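Local atomic coordinates of BIFUNCTIONAL PROTEIN Proline utilization A (PutA) (PDB entry 5UX5), a protein that catalyses both steps of proline oxidation to glutamate, pairing an FAD-dependent proline dehydrogenase with an NAD-dependent aldehyde dehydrogenase in a single chain. Residues S11-D16 against Q450-A455. Numbering follows the deposited sequence.
Sequences SYINRD and QRWKVA
An Asx turn at Asn14 shapes the N-terminal side of this surface contact, where the loop leading into helix 16-31 meets the loop after helix 438-450, against helix 323-337 of the TIM-barrel proline dehydrogenase fold, which Trp452 touches through Arg332 and Asp335. Trp452 buries the largest area of any residue here. Its CG stands beside the backbone N (chi1 -51°), so the indole reaches into the 11-16 loop with Ile13 against one face and Arg451 against the other. On the Ile13 side, CG2 makes a CH-pi contact 3.5 Å from the centroid of the Trp452 five-membered ring and almost on the ring normal, while Ile13 CG1 lies alongside Trp452 CD2 and CE3. On the opposite side, CG of Arg451 packs over the centre of the indole. That arginine bends at chi3, and its guanidinium forms salt bridges with Glu18 and with Asp335 of helix 323-337. Tyr12 approaches from the benzene end of the indole: CD1 comes to 3.4 Å from Trp452 CZ3, and the pair is oblique, the two ring planes inclined at 40°, with Trp452 CZ3 and CE3 at the edge of the tyrosine ring. Tyr336 and Phe272 pack edge-to-face with the same tyrosine. Asn14 is turned back over its own loop, CG between the backbone N and the carbonyl carbon, with its amide steeply inclined to the indole. Its ND2 donates to Asp335 OD1, which ties the loop to helix 323-337, and also to Tyr12 O, an atom less surely placed. The Asx turn itself is closed by Asp16 N, which donates to a lone pair of Asn14 OD1 at 2.8 Å, nearly straight at 166°.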
# COMPACT_ATOMS: atom_id res chain seq x y z
N SER A 11 -6.41 -19.83 -37.93
CA SER A 11 -6.43 -19.38 -39.31
C SER A 11 -5.89 -17.96 -39.51
O SER A 11 -5.71 -17.54 -40.66
CB SER A 11 -7.87 -19.45 -39.82
OG SER A 11 -8.66 -18.43 -39.21
N TYR A 12 -5.61 -17.22 -38.44
CA TYR A 12 -4.98 -15.93 -38.63
C TYR A 12 -3.47 -16.04 -38.91
O TYR A 12 -2.89 -15.11 -39.47
CB TYR A 12 -5.24 -15.01 -37.42
CG TYR A 12 -4.88 -15.55 -36.04
CD1 TYR A 12 -3.55 -15.55 -35.59
CD2 TYR A 12 -5.85 -16.01 -35.15
CE1 TYR A 12 -3.20 -16.03 -34.32
CE2 TYR A 12 -5.51 -16.48 -33.86
CZ TYR A 12 -4.18 -16.49 -33.45
OH TYR A 12 -3.82 -16.97 -32.19
N ILE A 13 -2.82 -17.16 -38.55
CA ILE A 13 -1.38 -17.29 -38.81
C ILE A 13 -1.12 -17.45 -40.30
O ILE A 13 -1.89 -18.08 -41.02
CB ILE A 13 -0.80 -18.46 -38.02
CG1 ILE A 13 -1.17 -18.37 -36.55
CG2 ILE A 13 0.72 -18.49 -38.14
CD1 ILE A 13 -0.46 -19.43 -35.73
N ASN A 14 -0.03 -16.85 -40.77
CA ASN A 14 0.37 -16.89 -42.17
C ASN A 14 1.82 -16.44 -42.26
O ASN A 14 2.44 -16.07 -41.25
CB ASN A 14 -0.49 -15.96 -43.01
CG ASN A 14 -0.32 -14.55 -42.56
OD1 ASN A 14 0.56 -13.83 -43.04
ND2 ASN A 14 -1.08 -14.16 -41.56
N ARG A 15 2.34 -16.38 -43.49
CA ARG A 15 3.76 -16.07 -43.69
C ARG A 15 3.98 -14.76 -44.46
O ARG A 15 5.05 -14.59 -45.05
CB ARG A 15 4.46 -17.23 -44.39
CG ARG A 15 4.30 -18.57 -43.69
CD ARG A 15 5.63 -19.26 -43.39
NE ARG A 15 6.63 -19.08 -44.45
CZ ARG A 15 7.94 -19.03 -44.23
NH1 ARG A 15 8.43 -19.14 -42.97
NH2 ARG A 15 8.77 -18.86 -45.25
N ASP A 16 3.02 -13.84 -44.47
CA ASP A 16 3.23 -12.59 -45.21
C ASP A 16 4.43 -11.82 -44.67
O ASP A 16 5.29 -11.37 -45.43
CB ASP A 16 1.96 -11.74 -45.20
CG ASP A 16 0.84 -12.38 -45.99
OD1 ASP A 16 1.15 -13.09 -46.98
OD2 ASP A 16 -0.34 -12.19 -45.64
N GLN A 450 9.22 -14.67 -33.58
CA GLN A 450 8.54 -14.97 -32.33
C GLN A 450 7.08 -14.51 -32.31
O GLN A 450 6.35 -14.88 -31.39
CB GLN A 450 9.28 -14.34 -31.14
CG GLN A 450 10.66 -14.90 -30.94
CD GLN A 450 10.68 -16.43 -30.87
OE1 GLN A 450 9.91 -17.05 -30.12
NE2 GLN A 450 11.55 -17.05 -31.66
N ARG A 451 6.66 -13.75 -33.32
CA ARG A 451 5.33 -13.14 -33.40
C ARG A 451 4.19 -14.03 -32.91
O ARG A 451 3.36 -13.60 -32.11
CB ARG A 451 5.12 -12.73 -34.86
CG ARG A 451 3.71 -12.62 -35.34
CD ARG A 451 3.71 -12.35 -36.83
NE ARG A 451 4.85 -12.99 -37.46
CZ ARG A 451 4.87 -13.45 -38.71
NH1 ARG A 451 3.81 -13.35 -39.49
NH2 ARG A 451 5.97 -14.03 -39.17
N TRP A 452 4.11 -15.28 -33.37
CA TRP A 452 3.00 -16.14 -32.99
C TRP A 452 3.26 -16.97 -31.74
O TRP A 452 2.35 -17.62 -31.23
CB TRP A 452 2.65 -17.10 -34.14
CG TRP A 452 2.46 -16.41 -35.47
CD1 TRP A 452 3.25 -16.53 -36.58
CD2 TRP A 452 1.41 -15.50 -35.82
NE1 TRP A 452 2.75 -15.75 -37.60
CE2 TRP A 452 1.63 -15.10 -37.15
CE3 TRP A 452 0.31 -14.98 -35.14
CZ2 TRP A 452 0.78 -14.21 -37.81
CZ3 TRP A 452 -0.52 -14.11 -35.79
CH2 TRP A 452 -0.29 -13.73 -37.11
N LYS A 453 4.49 -16.96 -31.25
CA LYS A 453 4.91 -17.84 -30.17
C LYS A 453 4.86 -17.17 -28.80
O LYS A 453 4.81 -17.88 -27.79
CB LYS A 453 6.32 -18.36 -30.48
CG LYS A 453 6.42 -18.91 -31.93
CD LYS A 453 7.79 -19.48 -32.28
CE LYS A 453 7.65 -20.61 -33.27
NZ LYS A 453 8.39 -21.85 -32.87
N VAL A 454 4.84 -15.84 -28.74
CA VAL A 454 4.78 -15.12 -27.47
C VAL A 454 3.46 -15.41 -26.76
O VAL A 454 2.46 -15.81 -27.37
CB VAL A 454 4.96 -13.62 -27.70
CG1 VAL A 454 6.40 -13.35 -28.14
CG2 VAL A 454 3.94 -13.12 -28.71
N ALA A 455 3.47 -15.24 -25.45
CA ALA A 455 2.29 -15.64 -24.70
C ALA A 455 1.12 -14.74 -25.03
O ALA A 455 1.27 -13.66 -25.61
CB ALA A 455 2.55 -15.59 -23.20